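Local coordinates for coiled-coil and C2 domain-containing protein 1-like (Drosophila melanogaster, PDB 6EI6) that regulates the ESCRT pathway in endosomal protein sorting, binding phosphatidylinositol monophosphates and the ESCRT-III core component Shrub, whose inappropriate polymerisation it probably prevents, at residues A[184-188]-A[189-193]; A[249-252]-A[253-257]. All coordinates share one frame; numbering follows the deposited sequence.

Contact 1: residues A[184-188]-A[189-193]; sequences FQRIF and KRHGV. With SO4 (sulfate ion), chain C.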
loop_
_atom_site.group_PDB
_atom_site.type_symbol
_atom_site.label_atom_id
_atom_site.label_comp_id
_atom_site.label_asym_id
_atom_site.label_seq_id
_atom_site.Cartn_x
_atom_site.Cartn_y
_atom_site.Cartn_z
ATOM N N PHE A 184 -16.647 5.332 -3.552
ATOM C CA PHE A 184 -15.694 4.310 -3.137
ATOM C C PHE A 184 -14.269 4.782 -3.369
ATOM O O PHE A 184 -13.356 4.447 -2.600
ATOM C CB PHE A 184 -15.925 3.018 -3.902
ATOM C CG PHE A 184 -16.581 1.951 -3.100
ATOM C CD1 PHE A 184 -15.956 1.415 -1.984
ATOM C CD2 PHE A 184 -17.827 1.465 -3.474
ATOM C CE1 PHE A 184 -16.569 0.411 -1.240
ATOM C CE2 PHE A 184 -18.443 0.465 -2.752
ATOM C CZ PHE A 184 -17.823 -0.064 -1.627
ATOM N N GLN A 185 -14.054 5.517 -4.464
ATOM C CA GLN A 185 -12.755 6.131 -4.692
ATOM C C GLN A 185 -12.443 7.161 -3.607
ATOM O O GLN A 185 -11.289 7.286 -3.183
ATOM C CB GLN A 185 -12.718 6.742 -6.094
ATOM C CG GLN A 185 -13.034 5.719 -7.204
ATOM C CD GLN A 185 -13.837 6.304 -8.376
ATOM O OE1 GLN A 185 -13.765 7.498 -8.667
ATOM N NE2 GLN A 185 -14.607 5.451 -9.046
ATOM N N ARG A 186 -13.462 7.898 -3.144
ATOM C CA ARG A 186 -13.357 8.716 -1.932
ATOM C C ARG A 186 -12.737 7.930 -0.787
ATOM O O ARG A 186 -11.772 8.366 -0.140
ATOM C CB ARG A 186 -14.754 9.196 -1.514
ATOM C CG ARG A 186 -14.743 10.444 -0.569
ATOM C CD ARG A 186 -15.543 10.358 0.783
ATOM N NE ARG A 186 -15.018 11.424 1.639
ATOM C CZ ARG A 186 -15.558 11.937 2.745
ATOM N NH1 ARG A 186 -16.732 11.531 3.212
ATOM N NH2 ARG A 186 -14.894 12.902 3.379
ATOM N N ILE A 187 -13.293 6.753 -0.536
ATOM C CA ILE A 187 -12.893 5.970 0.620
ATOM C C ILE A 187 -11.424 5.590 0.512
ATOM O O ILE A 187 -10.665 5.719 1.479
ATOM C CB ILE A 187 -13.811 4.743 0.756
ATOM C CG1 ILE A 187 -15.186 5.168 1.307
ATOM C CG2 ILE A 187 -13.156 3.648 1.605
ATOM C CD1 ILE A 187 -16.276 4.128 1.074
ATOM N N PHE A 188 -10.992 5.137 -0.672
ATOM C CA PHE A 188 -9.578 4.818 -0.841
ATOM C C PHE A 188 -8.698 6.056 -0.755
ATOM O O PHE A 188 -7.563 5.962 -0.282
ATOM C CB PHE A 188 -9.351 4.099 -2.160
ATOM C CG PHE A 188 -9.719 2.667 -2.113
ATOM C CD1 PHE A 188 -8.789 1.723 -1.721
ATOM C CD2 PHE A 188 -11.009 2.263 -2.415
ATOM C CE1 PHE A 188 -9.136 0.380 -1.657
ATOM C CE2 PHE A 188 -11.363 0.938 -2.356
ATOM C CZ PHE A 188 -10.425 -0.011 -1.982
ATOM N N LYS A 189 -9.205 7.224 -1.164
ATOM C CA LYS A 189 -8.383 8.429 -1.126
ATOM C C LYS A 189 -8.158 8.904 0.307
ATOM O O LYS A 189 -7.036 9.257 0.691
ATOM C CB LYS A 189 -9.036 9.535 -1.959
ATOM C CG LYS A 189 -8.045 10.611 -2.458
ATOM C CD LYS A 189 -8.540 11.278 -3.768
ATOM C CE LYS A 189 -7.389 11.732 -4.681
ATOM N NZ LYS A 189 -6.718 10.586 -5.399
ATOM N N ARG A 190 -9.214 8.902 1.122
ATOM C CA ARG A 190 -9.209 9.696 2.342
ATOM C C ARG A 190 -9.289 8.875 3.622
ATOM O O ARG A 190 -8.964 9.401 4.692
ATOM C CB ARG A 190 -10.357 10.719 2.333
ATOM C CG ARG A 190 -10.131 11.901 1.415
ATOM C CD ARG A 190 -11.195 12.971 1.556
ATOM N NE ARG A 190 -12.429 12.754 0.798
ATOM C CZ ARG A 190 -12.847 13.598 -0.149
ATOM N NH1 ARG A 190 -12.140 14.672 -0.439
ATOM N NH2 ARG A 190 -13.979 13.402 -0.815
ATOM N N HIS A 191 -9.729 7.628 3.556
ATOM C CA HIS A 191 -10.223 6.905 4.726
ATOM C C HIS A 191 -9.404 5.636 4.931
ATOM O O HIS A 191 -8.433 5.373 4.216
ATOM C CB HIS A 191 -11.724 6.626 4.566
ATOM C CG HIS A 191 -12.555 7.877 4.481
ATOM N ND1 HIS A 191 -12.479 8.892 5.415
ATOM C CD2 HIS A 191 -13.469 8.278 3.568
ATOM C CE1 HIS A 191 -13.315 9.862 5.082
ATOM N NE2 HIS A 191 -13.930 9.512 3.966
ATOM N N GLY A 192 -9.793 4.854 5.934
ATOM C CA GLY A 192 -8.984 3.731 6.347
ATOM C C GLY A 192 -9.811 2.608 6.936
ATOM O O GLY A 192 -11.039 2.679 7.021
ATOM N N VAL A 193 -9.101 1.552 7.332
ATOM C CA VAL A 193 -9.648 0.371 7.988
ATOM C C VAL A 193 -9.264 0.421 9.463
ATOM O O VAL A 193 -8.097 0.664 9.790
ATOM C CB VAL A 193 -9.090 -0.905 7.339
ATOM C CG1 VAL A 193 -9.732 -2.130 7.932
ATOM C CG2 VAL A 193 -9.275 -0.843 5.836
HETATM S S SO4 C . -10.976 7.301 8.573
HETATM O O1 SO4 C . -11.802 6.265 7.928
HETATM O O2 SO4 C . -11.295 8.634 8.036
HETATM O O3 SO4 C . -9.552 6.997 8.342
HETATM O O4 SO4 C . -11.274 7.306 10.012
HETATM O O HOH W 1 -6.897 6.754 2.342
#
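Where helix 182-190 ends, H191 folds its ring back along the last turn, against R186 and I187. The compact part is the backbone: K189 N, R190 N and H191 N donate to the carbonyl oxygens of Q185, R186 and I187, the last bond 3.0 Å from H191 N to I187 O. H191 is the first residue to leave helical geometry. Water 1 spans this exit, donating to F188 O and to H191 O, each at 2.8 Å. With CG anti to its carbonyl carbon (chi1 -62°), the imidazole lies beside the helix, and H191 CD2 packs 4.2 Å from I187 CG1. Its two nitrogens do different work. H191 ND1 donates a fairly straight 2.9 Å bond to O2 of a sulfate, probably taken from the crystallisation liquor, while G192 N binds sulfate O1 at 3.2 Å. H191 NE2 stands 3.1 Å above the centre of the R186 guanidinium, the ring meeting that plane edge-on at 75°. Replacing the histidine with an alanine would probably leave the sulfate without its ND1 donor and this arginine face without its cover.

The solvent side is basic and less ordered by hydrogen bonds. R190 NE is modelled 3.0 Å from R186 NE, too close for two donors, so the exact placing of these exposed side chains is doubtful. K189 turns away to a salt bridge with E221.

I187 and F188 face inward, I187 onto P147 and F188 onto L120 of strand 119-128. K216 joins R190 O to the sulfate, and backbone bonds from H191 to L217 and V193 to V215 lead the chain from the helix into strand 192-199, beside strand 208-216 in the C2 domain.

Contact 2: residues A[249-252]-A[253-257]; sequences VRNP and ILTKQ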
loop_
_atom_site.group_PDB
_atom_site.type_symbol
_atom_site.label_atom_id
_atom_site.label_comp_id
_atom_site.label_asym_id
_atom_site.label_seq_id
_atom_site.Cartn_x
_atom_site.Cartn_y
_atom_site.Cartn_z
ATOM N N VAL A 249 -5.523 -5.846 -2.857
ATOM C CA VAL A 249 -6.468 -5.771 -3.965
ATOM C C VAL A 249 -5.849 -6.456 -5.179
ATOM O O VAL A 249 -4.646 -6.735 -5.218
ATOM C CB VAL A 249 -6.869 -4.326 -4.297
ATOM C CG1 VAL A 249 -7.741 -3.780 -3.196
ATOM C CG2 VAL A 249 -5.620 -3.476 -4.474
ATOM N N ARG A 250 -6.710 -6.774 -6.152
ATOM C CA ARG A 250 -6.230 -7.394 -7.385
ATOM C C ARG A 250 -5.352 -6.434 -8.185
ATOM O O ARG A 250 -4.354 -6.843 -8.777
ATOM C CB ARG A 250 -7.406 -7.872 -8.238
ATOM C CG ARG A 250 -7.185 -7.681 -9.720
ATOM C CD ARG A 250 -7.922 -8.686 -10.583
ATOM N NE ARG A 250 -7.164 -9.933 -10.685
ATOM C CZ ARG A 250 -7.467 -10.926 -11.514
ATOM N NH1 ARG A 250 -8.509 -10.809 -12.319
ATOM N NH2 ARG A 250 -6.729 -12.028 -11.537
ATOM N N ASN A 251 -5.698 -5.156 -8.230
ATOM C CA ASN A 251 -4.792 -4.189 -8.830
ATOM C C ASN A 251 -5.091 -2.833 -8.219
ATOM O O ASN A 251 -6.147 -2.653 -7.601
ATOM C CB ASN A 251 -4.923 -4.167 -10.366
ATOM C CG ASN A 251 -6.357 -4.069 -10.830
ATOM O OD1 ASN A 251 -6.951 -5.068 -11.226
ATOM N ND2 ASN A 251 -6.921 -2.870 -10.802
ATOM N N PRO A 252 -4.178 -1.869 -8.348
ATOM C CA PRO A 252 -4.405 -0.562 -7.727
ATOM C C PRO A 252 -5.649 0.122 -8.274
ATOM O O PRO A 252 -6.086 -0.134 -9.398
ATOM C CB PRO A 252 -3.135 0.222 -8.072
ATOM C CG PRO A 252 -2.087 -0.817 -8.305
ATOM C CD PRO A 252 -2.809 -1.999 -8.885
ATOM N N ILE A 253 -6.238 0.986 -7.445
ATOM C CA ILE A 253 -7.400 1.761 -7.866
ATOM C C ILE A 253 -7.096 2.513 -9.159
ATOM O O ILE A 253 -7.892 2.510 -10.105
ATOM C CB ILE A 253 -7.839 2.727 -6.744
ATOM C CG1 ILE A 253 -8.036 1.983 -5.421
ATOM C CG2 ILE A 253 -9.120 3.438 -7.124
ATOM C CD1 ILE A 253 -8.851 0.748 -5.543
ATOM N N LEU A 254 -5.948 3.183 -9.209
ATOM C CA LEU A 254 -5.544 3.963 -10.378
ATOM C C LEU A 254 -4.705 3.150 -11.355
ATOM O O LEU A 254 -3.688 3.631 -11.874
ATOM C CB LEU A 254 -4.789 5.208 -9.926
ATOM C CG LEU A 254 -5.482 6.020 -8.835
ATOM C CD1 LEU A 254 -4.597 7.213 -8.413
ATOM C CD2 LEU A 254 -6.853 6.454 -9.338
ATOM N N THR A 255 -5.106 1.901 -11.594
ATOM C CA THR A 255 -4.432 1.069 -12.576
ATOM C C THR A 255 -4.508 1.687 -13.968
ATOM O O THR A 255 -3.542 1.624 -14.737
ATOM C CB THR A 255 -5.043 -0.327 -12.572
ATOM O OG1 THR A 255 -4.494 -1.095 -11.487
ATOM C CG2 THR A 255 -4.776 -1.037 -13.900
ATOM N N LYS A 256 -5.631 2.329 -14.289
ATOM C CA LYS A 256 -5.853 2.789 -15.654
ATOM C C LYS A 256 -4.821 3.827 -16.045
ATOM O O LYS A 256 -4.186 3.711 -17.104
ATOM C CB LYS A 256 -7.263 3.352 -15.809
ATOM C CG LYS A 256 -7.601 3.776 -17.225
ATOM C CD LYS A 256 -9.073 4.183 -17.371
ATOM C CE LYS A 256 -9.457 4.344 -18.853
ATOM N NZ LYS A 256 -10.789 3.735 -19.220
ATOM N N GLN A 257 -4.619 4.845 -15.196
ATOM C CA GLN A 257 -3.626 5.857 -15.517
ATOM C C GLN A 257 -2.193 5.375 -15.317
ATOM O O GLN A 257 -1.283 5.924 -15.942
ATOM C CB GLN A 257 -3.859 7.139 -14.719
ATOM C CG GLN A 257 -3.970 7.013 -13.245
ATOM C CD GLN A 257 -4.640 8.250 -12.655
ATOM O OE1 GLN A 257 -5.844 8.233 -12.377
ATOM N NE2 GLN A 257 -3.869 9.341 -12.485
#
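A type I beta turn from P252 to T255 carries the chain from the loop after strand 241-249 into helix 255-263, with L254 at the N-cap. The backbone bond that closes it, T255 N to P252 O, is weak at 3.2 Å. Side chains make up the difference. T255 points back at the loop, its OG1 lying beside its own backbone N (chi1 -81°), and T255 OG1 donates to P252 O over 2.8 Å. From the opposite face of that carbonyl comes N251 ND2, bonded to P252 O at 3.2 Å; the oxygen lies close to the plane of the amide, though the donor sits above the carbonyl plane. N251 reaches it by holding CG between its backbone N and carbonyl carbon (chi1 49°). T255 OG1 also lies 3.2 Å from P252 CD, at that corner of the proline ring.

R179 binds N251 O and, weakly, P252 O, while I108 and V109 touch T255. Buried P252 O thus collects the N251 and T255 side chains and, weakly, T255 N and R179, a gathering of donors that is likely to polarise it and that ties the loop to the first residue of helix 255-263.

Both contacts are local and sit at helix ends: contact 1 where helix 182-190 gives way to strand 192-199, contact 2 where a loop leads into helix 255-263. Their centres lie about 14 Å apart, and they meet directly through F188 CG and I253 CG1 at 3.8 Å, a hydrophobic touch between the inner side of helix 182-190 and the turn. R179 and E221 have partners in both. Contact 1 is partly buried; contact 2 is buried, and its touching side chains are neutral, though the R179 guanidinium comes in from outside. Backbone helix bonds with a charged, sulfate-binding rim mark the first; side-chain bonds to one buried carbonyl mark the second.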